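Local coordinates for protein alpha-amylase inhibitor 0.19 (Triticum aestivum, PDB 1HSS) that inhibits alpha-amylase as a homodimeric, disulfide-rich protein of the wheat kernel, and is also an IgE-binding allergen, at residues 19-24 / 58-63; 27-32 / 81-86; 40-45 / 97-102; 52-57 / 115-120. All blocks are in the same frame, centred on the assembly; numbering follows the deposited sequence.

Contact 1 (19-24 / 58-63); sequences ACRPLL and YSMLDS
Met60 meets three residues of 19-24 with three successive atoms of its side chain. CG lies 3.5 Å from Arg21 CG, SD lies 3.7 Å from Cys20 CB, and CE lies 3.7 Å from Leu24 CD2. The bend at chi3 (71°) turns CE out of the otherwise extended chain and brings it to the leucine. The same Leu24 CD2 approaches Leu61 CD1 at 4.2 Å, these two leucines crossing at about a right angle. The Arg21 and Met60 side chains lie alongside and run in opposite senses. At the far end of the arginine, NH2 comes within 3.3 Å of Ser63 CB, and Met60 O sits over one face of the guanidinium, displaced toward its rim.

In the next shell, Arg21 NH1 is hydrogen-bonded to Ala16 O. Ser63 OG donates to Ser59 O at 2.7 Å, and Ser63 N reaches this carbonyl from the opposite face of its plane. Cys20 is tied by a disulfide to Cys41, while Leu24 also packs on helix 85-92. The segment axes, 11.0 Å apart at closest and crossed at -68°, describe oblique helix-on-helix packing in the disulfide-linked, all-helical core of the prolamin superfamily.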
loop_
_atom_site.group_PDB
_atom_site.type_symbol
_atom_site.label_atom_id
_atom_site.label_comp_id
_atom_site.label_asym_id
_atom_site.label_seq_id
_atom_site.Cartn_x
_atom_site.Cartn_y
_atom_site.Cartn_z
ATOM N N ALA A 19 -9.972 -6.112 -13.943
ATOM C CA ALA A 19 -10.824 -5.574 -12.891
ATOM C C ALA A 19 -10.075 -4.635 -11.963
ATOM O O ALA A 19 -10.676 -3.857 -11.241
ATOM C CB ALA A 19 -11.406 -6.700 -12.101
ATOM N N CYS A 20 -8.755 -4.725 -11.959
ATOM C CA CYS A 20 -7.973 -3.909 -11.050
ATOM C C CYS A 20 -7.617 -2.571 -11.647
ATOM O O CYS A 20 -7.214 -1.661 -10.937
ATOM C CB CYS A 20 -6.696 -4.646 -10.608
ATOM S SG CYS A 20 -7.035 -6.154 -9.648
ATOM N N ARG A 21 -7.779 -2.445 -12.953
ATOM C CA ARG A 21 -7.385 -1.237 -13.639
ATOM C C ARG A 21 -8.298 -0.071 -13.252
ATOM O O ARG A 21 -7.830 1.022 -12.927
ATOM C CB ARG A 21 -7.366 -1.494 -15.154
ATOM C CG ARG A 21 -6.122 -2.277 -15.551
ATOM C CD ARG A 21 -6.302 -3.434 -16.509
ATOM N NE ARG A 21 -5.688 -3.135 -17.798
ATOM C CZ ARG A 21 -4.605 -3.716 -18.316
ATOM N NH1 ARG A 21 -4.199 -4.912 -17.933
ATOM N NH2 ARG A 21 -4.053 -3.170 -19.385
ATOM N N PRO A 22 -9.609 -0.323 -13.159
ATOM C CA PRO A 22 -10.489 0.731 -12.661
ATOM C C PRO A 22 -10.294 1.048 -11.176
ATOM O O PRO A 22 -10.456 2.177 -10.757
ATOM C CB PRO A 22 -11.888 0.183 -12.956
ATOM C CG PRO A 22 -11.696 -1.279 -13.155
ATOM C CD PRO A 22 -10.382 -1.373 -13.837
ATOM N N LEU A 23 -9.950 0.046 -10.380
ATOM C CA LEU A 23 -9.615 0.257 -8.985
ATOM C C LEU A 23 -8.444 1.224 -8.838
ATOM O O LEU A 23 -8.526 2.179 -8.081
ATOM C CB LEU A 23 -9.249 -1.068 -8.342
ATOM C CG LEU A 23 -8.763 -0.912 -6.904
ATOM C CD1 LEU A 23 -9.912 -0.409 -6.062
ATOM C CD2 LEU A 23 -8.252 -2.237 -6.352
ATOM N N LEU A 24 -7.347 0.950 -9.544
ATOM C CA LEU A 24 -6.140 1.779 -9.508
ATOM C C LEU A 24 -6.381 3.244 -9.934
ATOM O O LEU A 24 -5.847 4.169 -9.330
ATOM C CB LEU A 24 -5.049 1.133 -10.378
ATOM C CG LEU A 24 -3.747 1.921 -10.561
ATOM C CD1 LEU A 24 -3.137 2.310 -9.200
ATOM C CD2 LEU A 24 -2.778 1.109 -11.373
ATOM N N TYR A 58 2.643 -5.787 -11.985
ATOM C CA TYR A 58 3.659 -5.129 -12.815
ATOM C C TYR A 58 3.226 -5.069 -14.291
ATOM O O TYR A 58 3.244 -4.007 -14.917
ATOM C CB TYR A 58 4.975 -5.888 -12.679
ATOM C CG TYR A 58 6.160 -5.111 -13.133
ATOM C CD1 TYR A 58 6.508 -5.068 -14.474
ATOM C CD2 TYR A 58 6.934 -4.414 -12.235
ATOM C CE1 TYR A 58 7.605 -4.343 -14.915
ATOM C CE2 TYR A 58 8.028 -3.679 -12.656
ATOM C CZ TYR A 58 8.367 -3.644 -14.003
ATOM O OH TYR A 58 9.465 -2.922 -14.444
ATOM N N SER A 59 2.782 -6.213 -14.806
ATOM C CA SER A 59 2.259 -6.352 -16.164
ATOM C C SER A 59 1.091 -5.413 -16.425
ATOM O O SER A 59 1.013 -4.796 -17.481
ATOM C CB SER A 59 1.813 -7.807 -16.406
ATOM O OG SER A 59 1.178 -7.984 -17.661
ATOM N N MET A 60 0.141 -5.369 -15.494
ATOM C CA MET A 60 -1.006 -4.453 -15.580
ATOM C C MET A 60 -0.601 -2.973 -15.683
ATOM O O MET A 60 -1.040 -2.277 -16.590
ATOM C CB MET A 60 -1.914 -4.640 -14.363
ATOM C CG MET A 60 -3.152 -3.750 -14.359
ATOM S SD MET A 60 -3.887 -3.535 -12.723
ATOM C CE MET A 60 -2.709 -2.555 -12.013
ATOM N N LEU A 61 0.252 -2.518 -14.755
ATOM C CA LEU A 61 0.752 -1.144 -14.703
ATOM C C LEU A 61 1.519 -0.764 -15.962
ATOM O O LEU A 61 1.393 0.350 -16.455
ATOM C CB LEU A 61 1.670 -0.979 -13.496
ATOM C CG LEU A 61 2.198 0.433 -13.307
ATOM C CD1 LEU A 61 1.015 1.355 -13.089
ATOM C CD2 LEU A 61 3.161 0.468 -12.141
ATOM N N ASP A 62 2.386 -1.665 -16.407
ATOM C CA ASP A 62 3.140 -1.483 -17.632
ATOM C C ASP A 62 2.215 -1.331 -18.857
ATOM O O ASP A 62 2.318 -0.366 -19.606
ATOM C CB ASP A 62 4.106 -2.668 -17.802
ATOM C CG ASP A 62 5.049 -2.500 -18.990
ATOM O OD1 ASP A 62 6.010 -1.699 -18.899
ATOM O OD2 ASP A 62 4.831 -3.179 -20.016
ATOM N N SER A 63 1.238 -2.220 -18.995
ATOM C CA SER A 63 0.219 -2.074 -20.040
ATOM C C SER A 63 -0.530 -0.737 -19.994
ATOM O O SER A 63 -0.800 -0.140 -21.031
ATOM C CB SER A 63 -0.808 -3.205 -19.964
ATOM O OG SER A 63 -0.166 -4.459 -19.929
#

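Contact 2 (27-32 / 81-86); sequences QCNGSQ and PRCRRE
The Cys28–Cys83 disulfide joins the Schellman turn that closes helix 20-27 to the chain leading into helix 85-92. Gly30, with its positive phi of 77°, is the C-prime residue: Gly30 N returns to Gln27 O at 3.0 Å, and Ser31 N to Leu26 O. Within this turn Cys28 SG stands between its backbone N and carbonyl carbon (chi1 68°), where it bonds Cys83 SG at 2.0 Å. A chi3 of 84° makes the bridge right-handed.

Asn29 packs beside Cys83 SG. Asn29 N is 3.3 Å from Cys83 SG and Asn29 CB is 3.8 Å from that same Cys83 SG, while Asn29 CB also lies 3.6 Å from Arg82 O. Farther out, Asn29 OD1 and Pro81 O stand 3.2 Å apart; both are acceptors as modelled, so this is a close approach and not a hydrogen bond. Asn29 and Arg82 run side by side in the same direction, although the arginine is poorly ordered, so this flank is less well defined.

Arg84, at the N-cap position of helix 85-92, forms salt bridges with Asp106 and Asp110 of the second subunit. Both cysteines rest against Val88 of that helix, and Cys28 also touches Phe80.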
loop_
_atom_site.group_PDB
_atom_site.type_symbol
_atom_site.label_atom_id
_atom_site.label_comp_id
_atom_site.label_asym_id
_atom_site.label_seq_id
_atom_site.Cartn_x
_atom_site.Cartn_y
_atom_site.Cartn_z
ATOM N N GLN A 27 -8.362 4.824 -6.908
ATOM C CA GLN A 27 -7.488 4.986 -5.783
ATOM C C GLN A 27 -6.424 6.043 -5.961
ATOM O O GLN A 27 -6.085 6.711 -4.994
ATOM C CB GLN A 27 -6.808 3.681 -5.458
ATOM C CG GLN A 27 -7.705 2.664 -4.831
ATOM C CD GLN A 27 -6.904 1.485 -4.335
ATOM O OE1 GLN A 27 -6.913 1.178 -3.146
ATOM N NE2 GLN A 27 -6.132 0.876 -5.224
ATOM N N CYS A 28 -5.836 6.167 -7.151
ATOM C CA CYS A 28 -4.656 7.034 -7.288
ATOM C C CYS A 28 -4.904 8.549 -7.158
ATOM O O CYS A 28 -3.968 9.306 -6.888
ATOM C CB CYS A 28 -3.849 6.721 -8.566
ATOM S SG CYS A 28 -4.634 7.120 -10.143
ATOM N N ASN A 29 -6.171 8.959 -7.164
ATOM C CA ASN A 29 -6.523 10.309 -6.731
ATOM C C ASN A 29 -7.498 10.376 -5.548
ATOM O O ASN A 29 -8.159 11.396 -5.338
ATOM C CB ASN A 29 -7.073 11.133 -7.897
ATOM C CG ASN A 29 -8.205 10.443 -8.626
ATOM O OD1 ASN A 29 -8.373 10.615 -9.832
ATOM N ND2 ASN A 29 -9.002 9.674 -7.900
ATOM N N GLY A 30 -7.622 9.276 -4.807
ATOM C CA GLY A 30 -8.353 9.298 -3.557
ATOM C C GLY A 30 -9.863 9.299 -3.685
ATOM O O GLY A 30 -10.542 9.658 -2.732
ATOM N N SER A 31 -10.397 8.858 -4.824
ATOM C CA SER A 31 -11.846 8.766 -4.989
ATOM C C SER A 31 -12.366 7.654 -4.142
ATOM O O SER A 31 -11.613 6.780 -3.730
ATOM C CB SER A 31 -12.238 8.469 -6.429
ATOM O OG SER A 31 -11.911 9.545 -7.275
ATOM N N GLN A 32 -13.668 7.651 -3.935
ATOM C CA GLN A 32 -14.317 6.570 -3.224
ATOM C C GLN A 32 -14.413 5.342 -4.131
ATOM O O GLN A 32 -14.725 5.477 -5.316
ATOM C CB GLN A 32 -15.704 7.025 -2.812
ATOM C CG GLN A 32 -16.418 6.069 -1.902
ATOM C CD GLN A 32 -17.305 6.797 -0.938
ATOM O OE1 GLN A 32 -18.418 7.180 -1.278
ATOM N NE2 GLN A 32 -16.757 7.135 0.221
ATOM N N PRO A 81 -5.710 9.792 -14.972
ATOM C CA PRO A 81 -6.231 11.165 -14.940
ATOM C C PRO A 81 -6.296 11.710 -13.519
ATOM O O PRO A 81 -6.865 11.081 -12.633
ATOM C CB PRO A 81 -7.630 11.041 -15.563
ATOM C CG PRO A 81 -7.631 9.697 -16.274
ATOM C CD PRO A 81 -6.745 8.841 -15.421
ATOM N N ARG A 82 -5.617 12.829 -13.298
ATOM C CA ARG A 82 -5.585 13.484 -11.988
ATOM C C ARG A 82 -4.703 12.763 -10.962
ATOM O O ARG A 82 -4.688 13.134 -9.779
ATOM C CB ARG A 82 -7.005 13.663 -11.434
ATOM C CG ARG A 82 -7.803 14.781 -12.102
ATOM C CD ARG A 82 -9.302 14.464 -12.141
ATOM N NE ARG A 82 -9.791 14.270 -13.508
ATOM C CZ ARG A 82 -10.336 13.143 -13.966
ATOM N NH1 ARG A 82 -10.505 12.094 -13.164
ATOM N NH2 ARG A 82 -10.724 13.071 -15.233
ATOM N N CYS A 83 -3.853 11.860 -11.453
ATOM C CA CYS A 83 -2.905 11.141 -10.606
ATOM C C CYS A 83 -1.436 11.451 -10.849
ATOM O O CYS A 83 -0.967 11.486 -11.987
ATOM C CB CYS A 83 -3.096 9.642 -10.736
ATOM S SG CYS A 83 -4.702 9.143 -10.139
ATOM N N ARG A 84 -0.697 11.489 -9.748
ATOM C CA ARG A 84 0.746 11.655 -9.766
ATOM C C ARG A 84 1.472 10.337 -9.987
ATOM O O ARG A 84 1.218 9.355 -9.293
ATOM C CB ARG A 84 1.213 12.247 -8.446
ATOM C CG ARG A 84 0.490 13.497 -8.039
ATOM C CD ARG A 84 1.151 14.100 -6.839
ATOM N NE ARG A 84 0.409 15.266 -6.404
ATOM C CZ ARG A 84 0.925 16.221 -5.651
ATOM N NH1 ARG A 84 2.187 16.117 -5.244
ATOM N NH2 ARG A 84 0.163 17.251 -5.290
ATOM N N ARG A 85 2.502 10.387 -10.821
ATOM C CA ARG A 85 3.366 9.244 -11.118
ATOM C C ARG A 85 3.766 8.446 -9.872
ATOM O O ARG A 85 3.586 7.238 -9.800
ATOM C CB ARG A 85 4.622 9.755 -11.836
ATOM C CG ARG A 85 5.066 8.938 -13.045
ATOM C CD ARG A 85 6.182 7.931 -12.699
ATOM N NE ARG A 85 6.527 7.079 -13.846
ATOM C CZ ARG A 85 7.692 6.459 -14.013
ATOM N NH1 ARG A 85 8.643 6.536 -13.085
ATOM N NH2 ARG A 85 7.902 5.754 -15.119
ATOM N N GLU A 86 4.228 9.159 -8.856
ATOM C CA GLU A 86 4.719 8.541 -7.624
ATOM C C GLU A 86 3.621 7.771 -6.866
ATOM O O GLU A 86 3.839 6.635 -6.438
ATOM C CB GLU A 86 5.331 9.610 -6.697
ATOM C CG GLU A 86 5.886 10.879 -7.398
ATOM C CD GLU A 86 4.822 11.970 -7.678
ATOM O OE1 GLU A 86 4.242 12.534 -6.710
ATOM O OE2 GLU A 86 4.626 12.315 -8.873
#

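Contact 3 (40-45 / 97-102); sequences DCCQQL and AVCRLP
The turn that presents Cys99 and Leu101 to Cys42 and Leu45 is closed by the bond from Arg100 N to Ala97 O, at 2.9 Å the shortest backbone hydrogen bond within either segment. It belongs to a Schellman motif, in which Arg100 takes positive phi (54°) and two bonds run back into the last helical turn. The chain thereby reverses so that the residues before and after Arg100 both face helix 35-46, while the Arg100 side chain starts away from it.

Cys42 SG and Cys99 SG are joined at 2.0 Å. Each sulfur stands anti to its own carbonyl carbon, and chi3 of -85° gives a left-handed disulfide. One helical turn on, Leu45 CD1 lies 4.0 Å from Cys99 SG, and Leu101 closes the contact with a single methyl: CD2 is 3.6 Å from Leu45 CB and 3.7 Å from Cys42 O, so the methyl packs against the Cys42 carbonyl oxygen.

Cys41 and Cys42 form the adjacent cysteine pair of the prolamin superfamily; here Cys41 is bridged to Cys20, so consecutive residues tie helix 35-46 to two different partners. Arg53 of helix 53-67 packs on both Leu45 and Leu101, Ile95 of helix 95-98 supports Leu45, and Arg100 forms a salt bridge with Glu35 of the second subunit.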
loop_
_atom_site.group_PDB
_atom_site.type_symbol
_atom_site.label_atom_id
_atom_site.label_comp_id
_atom_site.label_asym_id
_atom_site.label_seq_id
_atom_site.Cartn_x
_atom_site.Cartn_y
_atom_site.Cartn_z
ATOM N N ASP A 40 -14.067 -7.400 -7.257
ATOM C CA ASP A 40 -13.745 -8.037 -8.520
ATOM C C ASP A 40 -12.255 -8.000 -8.811
ATOM O O ASP A 40 -11.700 -8.981 -9.315
ATOM C CB ASP A 40 -14.505 -7.373 -9.661
ATOM C CG ASP A 40 -15.971 -7.775 -9.702
ATOM O OD1 ASP A 40 -16.351 -8.782 -9.078
ATOM O OD2 ASP A 40 -16.742 -7.098 -10.387
ATOM N N CYS A 41 -11.587 -6.931 -8.375
ATOM C CA CYS A 41 -10.132 -6.888 -8.454
ATOM C C CYS A 41 -9.465 -7.923 -7.574
ATOM O O CYS A 41 -8.641 -8.683 -8.030
ATOM C CB CYS A 41 -9.617 -5.516 -8.072
ATOM S SG CYS A 41 -7.815 -5.479 -7.897
ATOM N N CYS A 42 -9.884 -7.998 -6.325
ATOM C CA CYS A 42 -9.310 -8.950 -5.382
ATOM C C CYS A 42 -9.546 -10.394 -5.787
ATOM O O CYS A 42 -8.692 -11.250 -5.588
ATOM C CB CYS A 42 -9.895 -8.708 -3.984
ATOM S SG CYS A 42 -9.459 -7.063 -3.366
ATOM N N GLN A 43 -10.746 -10.659 -6.291
ATOM C CA GLN A 43 -11.120 -11.956 -6.852
ATOM C C GLN A 43 -10.155 -12.433 -7.934
ATOM O O GLN A 43 -9.706 -13.581 -7.921
ATOM C CB GLN A 43 -12.529 -11.854 -7.423
ATOM C CG GLN A 43 -12.895 -12.897 -8.467
ATOM C CD GLN A 43 -13.417 -14.187 -7.870
ATOM O OE1 GLN A 43 -13.246 -14.456 -6.678
ATOM N NE2 GLN A 43 -13.983 -15.037 -8.718
ATOM N N GLN A 44 -9.851 -11.547 -8.876
ATOM C CA GLN A 44 -8.821 -11.785 -9.884
ATOM C C GLN A 44 -7.401 -11.982 -9.322
ATOM O O GLN A 44 -6.694 -12.890 -9.755
ATOM C CB GLN A 44 -8.818 -10.638 -10.897
ATOM C CG GLN A 44 -9.633 -10.919 -12.150
ATOM C CD GLN A 44 -9.858 -9.693 -13.043
ATOM O OE1 GLN A 44 -9.109 -8.709 -13.006
ATOM N NE2 GLN A 44 -10.904 -9.755 -13.849
ATOM N N LEU A 45 -6.988 -11.160 -8.354
ATOM C CA LEU A 45 -5.709 -11.368 -7.667
ATOM C C LEU A 45 -5.646 -12.694 -6.906
ATOM O O LEU A 45 -4.647 -13.404 -6.987
ATOM C CB LEU A 45 -5.401 -10.221 -6.702
ATOM C CG LEU A 45 -4.589 -9.049 -7.267
ATOM C CD1 LEU A 45 -4.540 -7.921 -6.266
ATOM C CD2 LEU A 45 -3.180 -9.503 -7.652
ATOM N N ALA A 97 -2.090 -5.676 -0.677
ATOM C CA ALA A 97 -2.352 -5.376 0.731
ATOM C C ALA A 97 -3.817 -4.976 1.011
ATOM O O ALA A 97 -4.422 -5.437 1.980
ATOM C CB ALA A 97 -1.408 -4.272 1.213
ATOM N N VAL A 98 -4.400 -4.115 0.178
ATOM C CA VAL A 98 -5.783 -3.745 0.419
ATOM C C VAL A 98 -6.729 -4.930 0.226
ATOM O O VAL A 98 -7.658 -5.103 1.009
ATOM C CB VAL A 98 -6.227 -2.508 -0.418
ATOM C CG1 VAL A 98 -5.025 -1.597 -0.687
ATOM C CG2 VAL A 98 -6.934 -2.926 -1.688
ATOM N N CYS A 99 -6.334 -5.868 -0.633
ATOM C CA CYS A 99 -7.030 -7.153 -0.772
ATOM C C CYS A 99 -6.696 -8.191 0.323
ATOM O O CYS A 99 -7.321 -9.250 0.380
ATOM C CB CYS A 99 -6.748 -7.794 -2.145
ATOM S SG CYS A 99 -7.455 -6.996 -3.629
ATOM N N ARG A 100 -5.754 -7.878 1.211
ATOM C CA ARG A 100 -5.249 -8.825 2.219
ATOM C C ARG A 100 -4.757 -10.148 1.601
ATOM O O ARG A 100 -4.959 -11.230 2.160
ATOM C CB ARG A 100 -6.296 -9.112 3.316
ATOM C CG ARG A 100 -7.406 -8.087 3.442
ATOM C CD ARG A 100 -7.184 -7.101 4.551
ATOM N NE ARG A 100 -8.464 -6.645 5.083
ATOM C CZ ARG A 100 -9.226 -7.372 5.893
ATOM N NH1 ARG A 100 -8.785 -8.538 6.370
ATOM N NH2 ARG A 100 -10.406 -6.910 6.271
ATOM N N LEU A 101 -4.049 -10.029 0.480
ATOM C CA LEU A 101 -3.504 -11.177 -0.226
ATOM C C LEU A 101 -1.983 -11.122 -0.102
ATOM O O LEU A 101 -1.364 -10.126 -0.460
ATOM C CB LEU A 101 -3.916 -11.135 -1.704
ATOM C CG LEU A 101 -5.084 -11.916 -2.327
ATOM C CD1 LEU A 101 -5.954 -12.551 -1.297
ATOM C CD2 LEU A 101 -5.882 -11.007 -3.235
ATOM N N PRO A 102 -1.375 -12.147 0.525
ATOM C CA PRO A 102 0.087 -12.168 0.629
ATOM C C PRO A 102 0.789 -12.569 -0.667
ATOM O O PRO A 102 0.203 -13.160 -1.583
ATOM C CB PRO A 102 0.355 -13.167 1.767
ATOM C CG PRO A 102 -0.812 -14.089 1.724
ATOM C CD PRO A 102 -1.991 -13.250 1.290
#

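Contact 4 (52-57 / 115-120); sequences CRCGAL and CKDVAA
Cys54 and Cys115 form the tight part of this contact, with their SG atoms bonded at 2.0 Å and their CA atoms 5.5 Å apart. Both sulfurs lie anti to their carbonyl carbons, and chi3 of -83° makes the bridge left-handed. Around it the packing is apolar: Leu57 CD1 lies 4.0 Å from Cys115 SG, and Leu57 CB is 4.1 Å from Val118 CG2. The same valine methyl comes to 3.4 Å from Cys54 O, so one methyl, CG2, touches both the Cys54 carbonyl and the Leu57 side chain. Chi1 of Val118 (178°) sets CG1 anti to the backbone N and leaves CG2 beside that N, from where it meets both groups.

Cys54 belongs to the Cys-x-Cys element of the prolamin superfamily: Cys52 is bridged to Cys6 near the N-terminus, whereas Cys54 fastens the start of helix 53-67 to Cys115, at the N-cap position of helix 116-119. Ile95 and Thr96 cover Leu57, Ile103 packs on Cys54, and Val118 continues onto Tyr58 and Leu61.

The partly exposed flank is polar rather than looser in distance. Asp117 lays its carboxylate against Cys54, OD1 lying 3.6 Å from Cys54 CB and OD2 3.8 Å from that same Cys54 CB. Its CG stands between the backbone N and the carbonyl carbon (chi1 53°), on the side of the disulfide. Lys116, also partly exposed, starts away from helix 53-67 and packs on Glu86 of the second subunit.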
loop_
_atom_site.group_PDB
_atom_site.type_symbol
_atom_site.label_atom_id
_atom_site.label_comp_id
_atom_site.label_asym_id
_atom_site.label_seq_id
_atom_site.Cartn_x
_atom_site.Cartn_y
_atom_site.Cartn_z
ATOM N N CYS A 52 3.218 -14.988 -8.117
ATOM C CA CYS A 52 3.032 -14.274 -9.374
ATOM C C CYS A 52 2.114 -13.081 -9.262
ATOM O O CYS A 52 1.870 -12.397 -10.252
ATOM C CB CYS A 52 2.492 -15.214 -10.442
ATOM S SG CYS A 52 3.663 -16.537 -10.847
ATOM N N ARG A 53 1.598 -12.831 -8.064
ATOM C CA ARG A 53 0.679 -11.716 -7.844
ATOM C C ARG A 53 1.316 -10.353 -8.136
ATOM O O ARG A 53 0.699 -9.520 -8.775
ATOM C CB ARG A 53 0.150 -11.751 -6.409
ATOM C CG ARG A 53 -1.346 -11.932 -6.285
ATOM C CD ARG A 53 -1.775 -13.320 -5.789
ATOM N NE ARG A 53 -1.949 -13.411 -4.353
ATOM C CZ ARG A 53 -2.530 -14.432 -3.715
ATOM N NH1 ARG A 53 -3.325 -15.295 -4.321
ATOM N NH2 ARG A 53 -2.398 -14.521 -2.412
ATOM N N CYS A 54 2.572 -10.155 -7.742
ATOM C CA CYS A 54 3.305 -8.919 -8.053
ATOM C C CYS A 54 3.657 -8.791 -9.518
ATOM O O CYS A 54 3.788 -7.680 -10.042
ATOM C CB CYS A 54 4.596 -8.851 -7.261
ATOM S SG CYS A 54 4.301 -8.619 -5.494
ATOM N N GLY A 55 3.925 -9.940 -10.131
ATOM C CA GLY A 55 4.121 -10.012 -11.564
ATOM C C GLY A 55 2.907 -9.649 -12.397
ATOM O O GLY A 55 3.038 -8.892 -13.368
ATOM N N ALA A 56 1.730 -10.155 -12.009
ATOM C CA ALA A 56 0.463 -9.714 -12.597
ATOM C C ALA A 56 0.231 -8.207 -12.488
ATOM O O ALA A 56 -0.164 -7.572 -13.462
ATOM C CB ALA A 56 -0.674 -10.444 -11.979
ATOM N N LEU A 57 0.544 -7.634 -11.329
ATOM C CA LEU A 57 0.398 -6.194 -11.095
ATOM C C LEU A 57 1.387 -5.353 -11.913
ATOM O O LEU A 57 1.020 -4.323 -12.460
ATOM C CB LEU A 57 0.551 -5.878 -9.595
ATOM C CG LEU A 57 -0.699 -6.120 -8.748
ATOM C CD1 LEU A 57 -0.340 -6.170 -7.292
ATOM C CD2 LEU A 57 -1.727 -5.050 -9.010
ATOM N N CYS A 115 4.226 -5.108 -3.054
ATOM C CA CYS A 115 5.099 -5.434 -4.186
ATOM C C CYS A 115 6.165 -4.377 -4.476
ATOM O O CYS A 115 5.949 -3.511 -5.318
ATOM C CB CYS A 115 4.259 -5.626 -5.453
ATOM S SG CYS A 115 3.088 -6.996 -5.351
ATOM N N LYS A 116 7.379 -4.585 -3.978
ATOM C CA LYS A 116 8.451 -3.587 -4.131
ATOM C C LYS A 116 8.952 -3.388 -5.565
ATOM O O LYS A 116 9.352 -2.286 -5.947
ATOM C CB LYS A 116 9.634 -3.904 -3.210
ATOM C CG LYS A 116 10.404 -5.151 -3.572
ATOM C CD LYS A 116 11.500 -5.402 -2.551
ATOM C CE LYS A 116 12.161 -6.760 -2.755
ATOM N NZ LYS A 116 13.151 -6.749 -3.861
ATOM N N ASP A 117 8.852 -4.436 -6.376
ATOM C CA ASP A 117 9.194 -4.353 -7.797
ATOM C C ASP A 117 8.257 -3.412 -8.575
ATOM O O ASP A 117 8.719 -2.562 -9.330
ATOM C CB ASP A 117 9.213 -5.763 -8.422
ATOM C CG ASP A 117 7.905 -6.570 -8.171
ATOM O OD1 ASP A 117 7.397 -6.615 -7.021
ATOM O OD2 ASP A 117 7.444 -7.250 -9.120
ATOM N N VAL A 118 6.975 -3.439 -8.220
ATOM C CA VAL A 118 5.975 -2.545 -8.801
ATOM C C VAL A 118 6.127 -1.097 -8.310
ATOM O O VAL A 118 5.884 -0.158 -9.062
ATOM C CB VAL A 118 4.545 -3.057 -8.481
ATOM C CG1 VAL A 118 3.487 -2.098 -9.034
ATOM C CG2 VAL A 118 4.352 -4.444 -9.049
ATOM N N ALA A 119 6.504 -0.914 -7.043
ATOM C CA ALA A 119 6.770 0.420 -6.495
ATOM C C ALA A 119 7.984 1.116 -7.146
ATOM O O ALA A 119 8.101 2.341 -7.148
ATOM C CB ALA A 119 6.962 0.332 -4.987
ATOM N N ALA A 120 8.867 0.322 -7.728
ATOM C CA ALA A 120 10.058 0.838 -8.373
ATOM C C ALA A 120 9.981 0.899 -9.901
ATOM O O ALA A 120 10.970 1.152 -10.566
ATOM C CB ALA A 120 11.240 0.011 -7.952
#

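In the fold
Contacts 1 and 4 are buried, each centred about 6 Å from the centre of the chain, and both use helix 53-67. Contact 3 is partly buried, and contact 2 lies at the surface, about 14 Å out. Contact 1 has no covalent tie of its own and rests mainly on side-chain packing, whereas the other three each carry a disulfide, right-handed in contact 2 and left-handed in contacts 3 and 4. The Cys20–Cys41 bridge links contact 1 to contact 3, Val118 of contact 4 reaches Tyr58 and Leu61 of contact 1, and a probable hydrogen bond from Arg53 NH2 to Pro102 O joins contacts 3 and 4. Contacts 2, 3 and 4 touch the second subunit.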